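Local coordinates for haloacid dehalogenase domain protein hydrolase (Planctomyces limnophilus, PDB 4OVY) that probably acts as a hydrolase of the haloacid dehalogenase superfamily and holds a calcium ion at its metal site, at residues A[234-239]-A[276-281]; A[253-258]-A[288-293]; A[95-100]-A[205-210]. All blocks are in the same frame, centred on the assembly; numbering follows the deposited sequence.

Contact 1 (A[234-239]-A[276-281]). With CA (calcium ion), chain J.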
loop_
_atom_site.group_PDB
_atom_site.type_symbol
_atom_site.label_atom_id
_atom_site.label_comp_id
_atom_site.label_asym_id
_atom_site.label_seq_id
_atom_site.Cartn_x
_atom_site.Cartn_y
_atom_site.Cartn_z
ATOM N N ASN A 234 15.740 10.853 -10.152
ATOM C CA ASN A 234 16.922 11.692 -10.368
ATOM C C ASN A 234 18.264 10.971 -10.227
ATOM O O ASN A 234 19.297 11.552 -10.537
ATOM C CB ASN A 234 16.928 12.870 -9.399
ATOM C CG ASN A 234 17.235 12.442 -7.980
ATOM O OD1 ASN A 234 16.465 11.712 -7.370
ATOM N ND2 ASN A 234 18.374 12.877 -7.456
ATOM N N SER A 235 18.267 9.731 -9.751
ATOM C CA SER A 235 19.530 9.060 -9.459
ATOM C C SER A 235 19.542 7.637 -9.991
ATOM O O SER A 235 18.527 7.113 -10.458
ATOM C CB SER A 235 19.772 9.066 -7.951
ATOM O OG SER A 235 18.980 8.073 -7.310
ATOM N N ASP A 236 20.700 7.001 -9.911
ATOM C CA ASP A 236 20.831 5.625 -10.363
ATOM C C ASP A 236 19.982 4.648 -9.549
ATOM O O ASP A 236 19.618 3.596 -10.051
ATOM C CB ASP A 236 22.298 5.203 -10.376
ATOM C CG ASP A 236 23.075 5.828 -11.524
ATOM O OD1 ASP A 236 22.490 6.605 -12.332
ATOM O OD2 ASP A 236 24.289 5.542 -11.623
ATOM N N GLY A 237 19.658 5.005 -8.305
ATOM C CA GLY A 237 18.698 4.245 -7.507
ATOM C C GLY A 237 17.283 4.185 -8.079
ATOM O O GLY A 237 16.488 3.354 -7.653
ATOM N N ASP A 238 16.982 5.057 -9.046
ATOM C CA ASP A 238 15.694 5.081 -9.743
ATOM C C ASP A 238 15.674 4.306 -11.065
ATOM O O ASP A 238 14.634 4.251 -11.732
ATOM C CB ASP A 238 15.298 6.539 -10.025
ATOM C CG ASP A 238 15.053 7.323 -8.761
ATOM O OD1 ASP A 238 14.277 6.830 -7.919
ATOM O OD2 ASP A 238 15.627 8.422 -8.611
ATOM N N TYR A 239 16.800 3.695 -11.431
ATOM C CA TYR A 239 16.947 3.047 -12.742
ATOM C C TYR A 239 15.875 1.987 -12.980
ATOM O O TYR A 239 15.210 2.005 -14.004
ATOM C CB TYR A 239 18.341 2.415 -12.893
ATOM C CG TYR A 239 18.715 2.013 -14.312
ATOM C CD1 TYR A 239 18.126 0.912 -14.925
ATOM C CD2 TYR A 239 19.684 2.713 -15.026
ATOM C CE1 TYR A 239 18.468 0.532 -16.215
ATOM C CE2 TYR A 239 20.039 2.335 -16.316
ATOM C CZ TYR A 239 19.421 1.246 -16.905
ATOM O OH TYR A 239 19.751 0.851 -18.184
ATOM N N ARG A 276 23.616 10.093 -6.527
ATOM C CA ARG A 276 24.516 9.837 -7.643
ATOM C C ARG A 276 23.728 9.470 -8.896
ATOM O O ARG A 276 22.876 8.586 -8.870
ATOM C CB ARG A 276 25.514 8.716 -7.322
ATOM C CG ARG A 276 26.649 8.611 -8.338
ATOM C CD ARG A 276 27.559 7.425 -8.063
ATOM N NE ARG A 276 28.062 7.417 -6.688
ATOM C CZ ARG A 276 29.144 8.068 -6.250
ATOM N NH1 ARG A 276 29.884 8.810 -7.065
ATOM N NH2 ARG A 276 29.491 7.972 -4.972
ATOM N N LEU A 277 24.028 10.174 -9.979
ATOM C CA LEU A 277 23.377 9.986 -11.271
ATOM C C LEU A 277 24.478 9.770 -12.299
ATOM O O LEU A 277 25.286 10.661 -12.540
ATOM C CB LEU A 277 22.546 11.223 -11.626
ATOM C CG LEU A 277 21.908 11.228 -13.024
ATOM C CD1 LEU A 277 20.966 10.043 -13.203
ATOM C CD2 LEU A 277 21.197 12.545 -13.301
ATOM N N ASP A 278 24.506 8.582 -12.893
ATOM C CA ASP A 278 25.597 8.181 -13.770
ATOM C C ASP A 278 25.088 7.193 -14.809
ATOM O O ASP A 278 24.930 7.549 -15.974
ATOM C CB ASP A 278 26.736 7.596 -12.934
ATOM C CG ASP A 278 27.912 7.109 -13.768
ATOM O OD1 ASP A 278 28.076 7.507 -14.942
ATOM O OD2 ASP A 278 28.695 6.323 -13.218
ATOM N N ARG A 279 24.797 5.970 -14.382
ATOM C CA ARG A 279 24.326 4.934 -15.299
ATOM C C ARG A 279 22.997 5.314 -15.964
ATOM O O ARG A 279 22.806 5.094 -17.169
ATOM C CB ARG A 279 24.180 3.596 -14.566
ATOM C CG ARG A 279 25.416 3.143 -13.791
ATOM C CD ARG A 279 26.659 3.119 -14.656
ATOM N NE ARG A 279 27.858 2.820 -13.883
ATOM C CZ ARG A 279 29.083 2.787 -14.395
ATOM N NH1 ARG A 279 29.278 3.020 -15.689
ATOM N NH2 ARG A 279 30.120 2.515 -13.610
ATOM N N ALA A 280 22.089 5.892 -15.186
ATOM C CA ALA A 280 20.786 6.294 -15.713
ATOM C C ALA A 280 20.909 7.433 -16.722
ATOM O O ALA A 280 20.152 7.488 -17.694
ATOM C CB ALA A 280 19.846 6.691 -14.579
ATOM N N LEU A 281 21.850 8.343 -16.478
ATOM C CA LEU A 281 22.089 9.480 -17.374
ATOM C C LEU A 281 22.682 9.017 -18.708
ATOM O O LEU A 281 22.230 9.416 -19.782
ATOM C CB LEU A 281 23.011 10.492 -16.686
ATOM C CG LEU A 281 23.287 11.826 -17.375
ATOM C CD1 LEU A 281 21.990 12.540 -17.723
ATOM C CD2 LEU A 281 24.160 12.692 -16.480
HETATM CA CA CA J . 16.740 10.340 -5.398
HETATM O O HOH W 1 16.871 7.600 -6.043
HETATM O O HOH W 2 22.437 6.433 -6.889
HETATM O O HOH W 3 18.540 10.283 -4.340
#
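The acidic loop after strand 230-233, which reads as motif IV of the haloacid dehalogenase fold, sets D236 against the start of helix 279-287. The carboxylate of D236 takes up three successive backbone N-H groups. Its OD1 accepts from D278 N at 2.9 Å and from A280 N at 3.0 Å, the two donors arriving from opposite faces of the carboxylate plane, while OD2 is met on its syn side by R279 N at 2.8 Å. CG lies beside the backbone N (chi1 -74°), which starts the acid on its way to this helix end, where the converging N-H groups and the helix dipole would probably favour a negative charge. The main chain adds a fourth bond: D236 N donates to R276 O at 2.9 Å and almost straight, with 172° at the hydrogen. Packing extends the seam both ways along the loop. L277 lays CB against N234 O at 3.4 Å, and the ring of Y239 has R279 O at its edge, its hydroxyl being hydrogen-bonded to D283. Within the loop, D238 OD2 accepts from N234 N and S235 N, bracing the turn, and OD1 of the same acid forms a salt bridge with K216. Calcium is bound by D42, D44 and N234; N234 OD1, also hydrogen-bonded to T46, stands 2.4 Å from the calcium ion.

Contact 2 (A[253-258]-A[288-293])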
loop_
_atom_site.group_PDB
_atom_site.type_symbol
_atom_site.label_atom_id
_atom_site.label_comp_id
_atom_site.label_asym_id
_atom_site.label_seq_id
_atom_site.Cartn_x
_atom_site.Cartn_y
_atom_site.Cartn_z
ATOM N N LEU A 253 6.127 6.979 -19.671
ATOM C CA LEU A 253 7.042 8.114 -19.743
ATOM C C LEU A 253 7.932 8.160 -18.502
ATOM O O LEU A 253 7.443 8.095 -17.374
ATOM C CB LEU A 253 6.256 9.426 -19.870
ATOM C CG LEU A 253 7.072 10.721 -19.941
ATOM C CD1 LEU A 253 7.937 10.750 -21.196
ATOM C CD2 LEU A 253 6.166 11.944 -19.896
ATOM N N GLY A 254 9.237 8.257 -18.721
ATOM C CA GLY A 254 10.193 8.415 -17.626
ATOM C C GLY A 254 10.978 9.708 -17.756
ATOM O O GLY A 254 11.451 10.060 -18.850
ATOM N N LEU A 255 11.111 10.422 -16.643
ATOM C CA LEU A 255 11.929 11.625 -16.607
ATOM C C LEU A 255 12.954 11.576 -15.491
ATOM O O LEU A 255 12.750 10.926 -14.462
ATOM C CB LEU A 255 11.059 12.876 -16.460
ATOM C CG LEU A 255 10.090 13.091 -17.635
ATOM C CD1 LEU A 255 8.664 12.847 -17.179
ATOM C CD2 LEU A 255 10.216 14.492 -18.215
ATOM N N ILE A 256 14.052 12.286 -15.716
ATOM C CA ILE A 256 15.142 12.387 -14.761
ATOM C C ILE A 256 15.412 13.860 -14.444
ATOM O O ILE A 256 15.612 14.671 -15.346
ATOM C CB ILE A 256 16.430 11.754 -15.324
ATOM C CG1 ILE A 256 16.247 10.242 -15.478
ATOM C CG2 ILE A 256 17.622 12.073 -14.422
ATOM C CD1 ILE A 256 17.340 9.578 -16.284
ATOM N N VAL A 257 15.429 14.191 -13.160
ATOM C CA VAL A 257 15.801 15.530 -12.716
ATOM C C VAL A 257 17.326 15.597 -12.612
ATOM O O VAL A 257 17.927 14.934 -11.752
ATOM C CB VAL A 257 15.165 15.882 -11.352
ATOM C CG1 VAL A 257 15.565 17.285 -10.912
ATOM C CG2 VAL A 257 13.653 15.740 -11.404
ATOM N N HIS A 258 17.934 16.391 -13.496
ATOM C CA HIS A 258 19.375 16.571 -13.555
ATOM C C HIS A 258 19.775 17.862 -12.851
ATOM O O HIS A 258 19.371 18.965 -13.247
ATOM C CB HIS A 258 19.843 16.575 -15.019
ATOM C CG HIS A 258 21.328 16.462 -15.196
ATOM N ND1 HIS A 258 21.953 16.716 -16.400
ATOM C CD2 HIS A 258 22.312 16.132 -14.327
ATOM C CE1 HIS A 258 23.256 16.538 -16.268
ATOM N NE2 HIS A 258 23.501 16.185 -15.017
ATOM N N GLY A 288 14.837 6.431 -23.899
ATOM C CA GLY A 288 13.792 7.426 -24.144
ATOM C C GLY A 288 13.437 8.228 -22.898
ATOM O O GLY A 288 12.396 8.891 -22.842
ATOM N N TRP A 289 14.300 8.169 -21.892
ATOM C CA TRP A 289 14.112 8.948 -20.673
ATOM C C TRP A 289 14.431 10.420 -20.928
ATOM O O TRP A 289 15.484 10.759 -21.466
ATOM C CB TRP A 289 14.994 8.408 -19.543
ATOM C CG TRP A 289 14.672 6.998 -19.131
ATOM C CD1 TRP A 289 13.501 6.331 -19.330
ATOM C CD2 TRP A 289 15.532 6.088 -18.416
ATOM N NE1 TRP A 289 13.581 5.062 -18.804
ATOM C CE2 TRP A 289 14.814 4.891 -18.234
ATOM C CE3 TRP A 289 16.843 6.168 -17.936
ATOM C CZ2 TRP A 289 15.351 3.786 -17.571
ATOM C CZ3 TRP A 289 17.378 5.064 -17.280
ATOM C CH2 TRP A 289 16.634 3.892 -17.107
ATOM N N ILE A 290 13.521 11.293 -20.528
ATOM C CA ILE A 290 13.663 12.719 -20.799
ATOM C C ILE A 290 14.319 13.382 -19.601
ATOM O O ILE A 290 13.833 13.278 -18.472
ATOM C CB ILE A 290 12.303 13.383 -21.080
ATOM C CG1 ILE A 290 11.542 12.626 -22.185
ATOM C CG2 ILE A 290 12.496 14.851 -21.445
ATOM C CD1 ILE A 290 12.245 12.569 -23.521
ATOM N N VAL A 291 15.425 14.064 -19.857
ATOM C CA VAL A 291 16.207 14.689 -18.808
ATOM C C VAL A 291 15.772 16.142 -18.619
ATOM O O VAL A 291 15.735 16.918 -19.571
ATOM C CB VAL A 291 17.710 14.620 -19.125
ATOM C CG1 VAL A 291 18.525 15.289 -18.023
ATOM C CG2 VAL A 291 18.131 13.163 -19.307
ATOM N N ILE A 292 15.448 16.487 -17.378
ATOM C CA ILE A 292 15.145 17.855 -16.985
ATOM C C ILE A 292 16.445 18.548 -16.566
ATOM O O ILE A 292 17.088 18.140 -15.592
ATOM C CB ILE A 292 14.154 17.869 -15.807
ATOM C CG1 ILE A 292 12.848 17.164 -16.183
ATOM C CG2 ILE A 292 13.880 19.289 -15.336
ATOM C CD1 ILE A 292 12.079 16.639 -14.989
ATOM N N ASP A 293 16.828 19.586 -17.310
ATOM C CA ASP A 293 17.991 20.421 -16.985
ATOM C C ASP A 293 17.523 21.540 -16.053
ATOM O O ASP A 293 16.913 22.507 -16.507
ATOM C CB ASP A 293 18.570 20.993 -18.286
ATOM C CG ASP A 293 19.839 21.815 -18.083
ATOM O OD1 ASP A 293 20.040 22.424 -17.016
ATOM O OD2 ASP A 293 20.639 21.870 -19.034
HETATM O O HOH W 4 10.362 7.846 -21.304
#
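L255 and I290 lie side by side and point the same way from neighbouring parallel strands, with L255 CD2 3.7 Å from I290 CB. An alanine in place of L255 would probably leave a gap beside I290, since CD2, which packs on I290 CB, would be gone. I292 adds its CD1 to the same face, 4.0 Å from V257 CG2. On the other face I256, its CG1 beside the backbone N (chi1 -67°) and CD1 extended beyond it (chi2 168°), sends CD1 to W289 CE3 at 3.8 Å, and V291 CG1 packs against H258 CB at 3.5 Å. Four backbone bonds set this register, alternating between the strands: I290 N to G254 O, I256 N to I290 O, I292 N to I256 O at 2.7 Å, and H258 N to I292 O. Further out, strand 253-260 is paired with strand 230-233 in the Rossmann-like core, helix 11-24 covers the face of L255 and I292, and helices 239-246 and 279-287 cover that of I256 and V291. W289 NE1 is held by T246 and H258 NE2 by D269. Directional backbone bonds thus fix the register, while largely apolar side chains pack between sheet and helices.

Contact 3 (A[95-100]-A[205-210]). With EDO (1,2-ethanediol), chain I.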
loop_
_atom_site.group_PDB
_atom_site.type_symbol
_atom_site.label_atom_id
_atom_site.label_comp_id
_atom_site.label_asym_id
_atom_site.label_seq_id
_atom_site.Cartn_x
_atom_site.Cartn_y
_atom_site.Cartn_z
ATOM N N GLY A 95 23.710 4.502 2.363
ATOM C CA GLY A 95 22.641 4.183 1.414
ATOM C C GLY A 95 21.292 4.068 2.106
ATOM O O GLY A 95 21.165 4.358 3.299
ATOM N N ALA A 96 20.286 3.628 1.357
ATOM C CA ALA A 96 18.937 3.461 1.890
ATOM C C ALA A 96 18.895 2.455 3.036
ATOM O O ALA A 96 18.246 2.685 4.060
ATOM C CB ALA A 96 17.987 3.026 0.782
ATOM N N LYS A 97 19.591 1.336 2.868
ATOM C CA LYS A 97 19.579 0.296 3.897
ATOM C C LYS A 97 20.169 0.825 5.202
ATOM O O LYS A 97 19.546 0.707 6.247
ATOM C CB LYS A 97 20.338 -0.941 3.427
ATOM C CG LYS A 97 20.178 -2.147 4.336
ATOM C CD LYS A 97 20.780 -3.383 3.682
ATOM C CE LYS A 97 20.297 -4.672 4.319
ATOM N NZ LYS A 97 21.076 -4.979 5.540
ATOM N N GLY A 98 21.358 1.423 5.124
ATOM C CA GLY A 98 22.045 1.954 6.309
ATOM C C GLY A 98 21.260 3.050 7.016
ATOM O O GLY A 98 21.220 3.116 8.245
ATOM N N LEU A 99 20.640 3.922 6.237
ATOM C CA LEU A 99 19.808 4.988 6.787
ATOM C C LEU A 99 18.602 4.450 7.576
ATOM O O LEU A 99 18.308 4.921 8.680
ATOM C CB LEU A 99 19.345 5.905 5.650
ATOM C CG LEU A 99 18.347 7.011 5.990
ATOM C CD1 LEU A 99 18.949 7.976 6.998
ATOM C CD2 LEU A 99 17.933 7.736 4.712
ATOM N N THR A 100 17.907 3.461 7.022
ATOM C CA THR A 100 16.781 2.873 7.729
ATOM C C THR A 100 17.265 2.034 8.927
ATOM O O THR A 100 16.638 2.068 9.977
ATOM C CB THR A 100 15.829 2.111 6.778
ATOM O OG1 THR A 100 15.081 3.066 6.017
ATOM C CG2 THR A 100 14.830 1.247 7.535
ATOM N N ALA A 205 12.974 -3.531 16.186
ATOM C CA ALA A 205 14.357 -3.387 15.741
ATOM C C ALA A 205 14.629 -4.427 14.663
ATOM O O ALA A 205 15.553 -5.230 14.768
ATOM C CB ALA A 205 15.312 -3.562 16.919
ATOM N N GLU A 206 13.805 -4.399 13.622
ATOM C CA GLU A 206 13.857 -5.374 12.554
ATOM C C GLU A 206 13.440 -4.676 11.267
ATOM O O GLU A 206 12.454 -3.944 11.264
ATOM C CB GLU A 206 12.895 -6.513 12.877
ATOM C CG GLU A 206 13.251 -7.844 12.262
ATOM C CD GLU A 206 12.238 -8.922 12.604
ATOM O OE1 GLU A 206 11.581 -8.819 13.668
ATOM O OE2 GLU A 206 12.092 -9.866 11.798
ATOM N N LEU A 207 14.198 -4.888 10.192
ATOM C CA LEU A 207 13.874 -4.305 8.893
ATOM C C LEU A 207 12.666 -5.002 8.286
ATOM O O LEU A 207 12.537 -6.218 8.363
ATOM C CB LEU A 207 15.043 -4.434 7.914
ATOM C CG LEU A 207 16.286 -3.580 8.149
ATOM C CD1 LEU A 207 17.315 -3.892 7.072
ATOM C CD2 LEU A 207 15.934 -2.094 8.168
ATOM N N ASN A 208 11.797 -4.221 7.662
ATOM C CA ASN A 208 10.686 -4.768 6.906
ATOM C C ASN A 208 10.991 -4.741 5.413
ATOM O O ASN A 208 10.852 -5.752 4.726
ATOM C CB ASN A 208 9.404 -3.986 7.205
ATOM C CG ASN A 208 8.195 -4.563 6.499
ATOM O OD1 ASN A 208 7.988 -5.768 6.513
ATOM N ND2 ASN A 208 7.392 -3.705 5.878
ATOM N N PHE A 209 11.407 -3.583 4.913
ATOM C CA PHE A 209 11.604 -3.405 3.484
ATOM C C PHE A 209 12.495 -2.212 3.172
ATOM O O PHE A 209 12.385 -1.171 3.815
ATOM C CB PHE A 209 10.246 -3.238 2.798
ATOM C CG PHE A 209 10.315 -3.262 1.303
ATOM C CD1 PHE A 209 10.527 -4.459 0.625
ATOM C CD2 PHE A 209 10.167 -2.091 0.567
ATOM C CE1 PHE A 209 10.591 -4.482 -0.759
ATOM C CE2 PHE A 209 10.230 -2.113 -0.817
ATOM C CZ PHE A 209 10.441 -3.308 -1.477
ATOM N N ILE A 210 13.377 -2.391 2.182
ATOM C CA ILE A 210 14.234 -1.339 1.663
ATOM C C ILE A 210 13.798 -1.042 0.228
ATOM O O ILE A 210 13.947 -1.876 -0.671
ATOM C CB ILE A 210 15.727 -1.752 1.689
ATOM C CG1 ILE A 210 16.164 -2.106 3.115
ATOM C CG2 ILE A 210 16.606 -0.653 1.108
ATOM C CD1 ILE A 210 15.908 -1.027 4.154
HETATM C C1 EDO I . 4.090 -4.447 5.341
HETATM O O1 EDO I . 4.853 -3.709 4.374
HETATM C C2 EDO I . 3.374 -5.580 4.644
HETATM O O2 EDO I . 4.319 -6.289 3.834
#
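A96, near the start of helix 95-106, faces the other segment with its methyl alone, and CB meets I210 CG2 at 3.9 Å. One residue on, K97 touches both I210 and L207, using the aliphatic part of its chain. The main chain is involved first: K97 CA lies 3.9 Å from I210 CD1. K97 CG is anti to the backbone N (chi1 -170°) and comes within 4.2 Å of I210 CG1, the two side chains crossing at about a right angle. Farther along the lysine, CE reaches L207 CD1 at 4.1 Å, again with the chains at roughly a right angle. A bend at chi4 (-82°) then turns NZ off the extended line of the chain, and the amine forms its salt bridge with E101 of the same helix, so the charge is paired while the methylenes serve as an apolar surface.

By its place between the first metal-binding motif and strand 156-161, helix 95-106 probably belongs to the C1 cap of the haloacid dehalogenase fold. Its partner, strand 207-209, runs antiparallel to strand 183-195, and N208 and F209 form a classic beta bulge there, both facing S187. L207 and I210 stand to either side of this bulge and both point at the helix.

T100, one turn past A96, is buried and faces the same pair. Its CG2 packs against L207 CD2 at 3.6 Å, and its CB lies 4.1 Å from I210 CD1. N208 ND2 donates to S187 and, at 3.0 Å, to O1 of a 1,2-ethanediol probably left by crystallisation.

In the fold
Contacts 1 and 2 are partly buried neighbours in the metal-bearing core, their centres 11 Å apart, and they are joined through helix 279-287, which starts in contact 1 and leads into strand 290-293 of contact 2. They touch directly, L277 CD2 lying 3.8 Å from I256 CG2. Contact 3 is a surface contact whose centre lies about 28 Å from that of contact 2, on the opposite side of the chain's centre, though both reach the same mixed sheet. Chemistry follows place: a carboxylate takes up the N-H groups of a helix start from the loop supplying a calcium ligand, backbone bonds join core strands, and contact 3 relies on apolar packing, with no hydrogen bond across it.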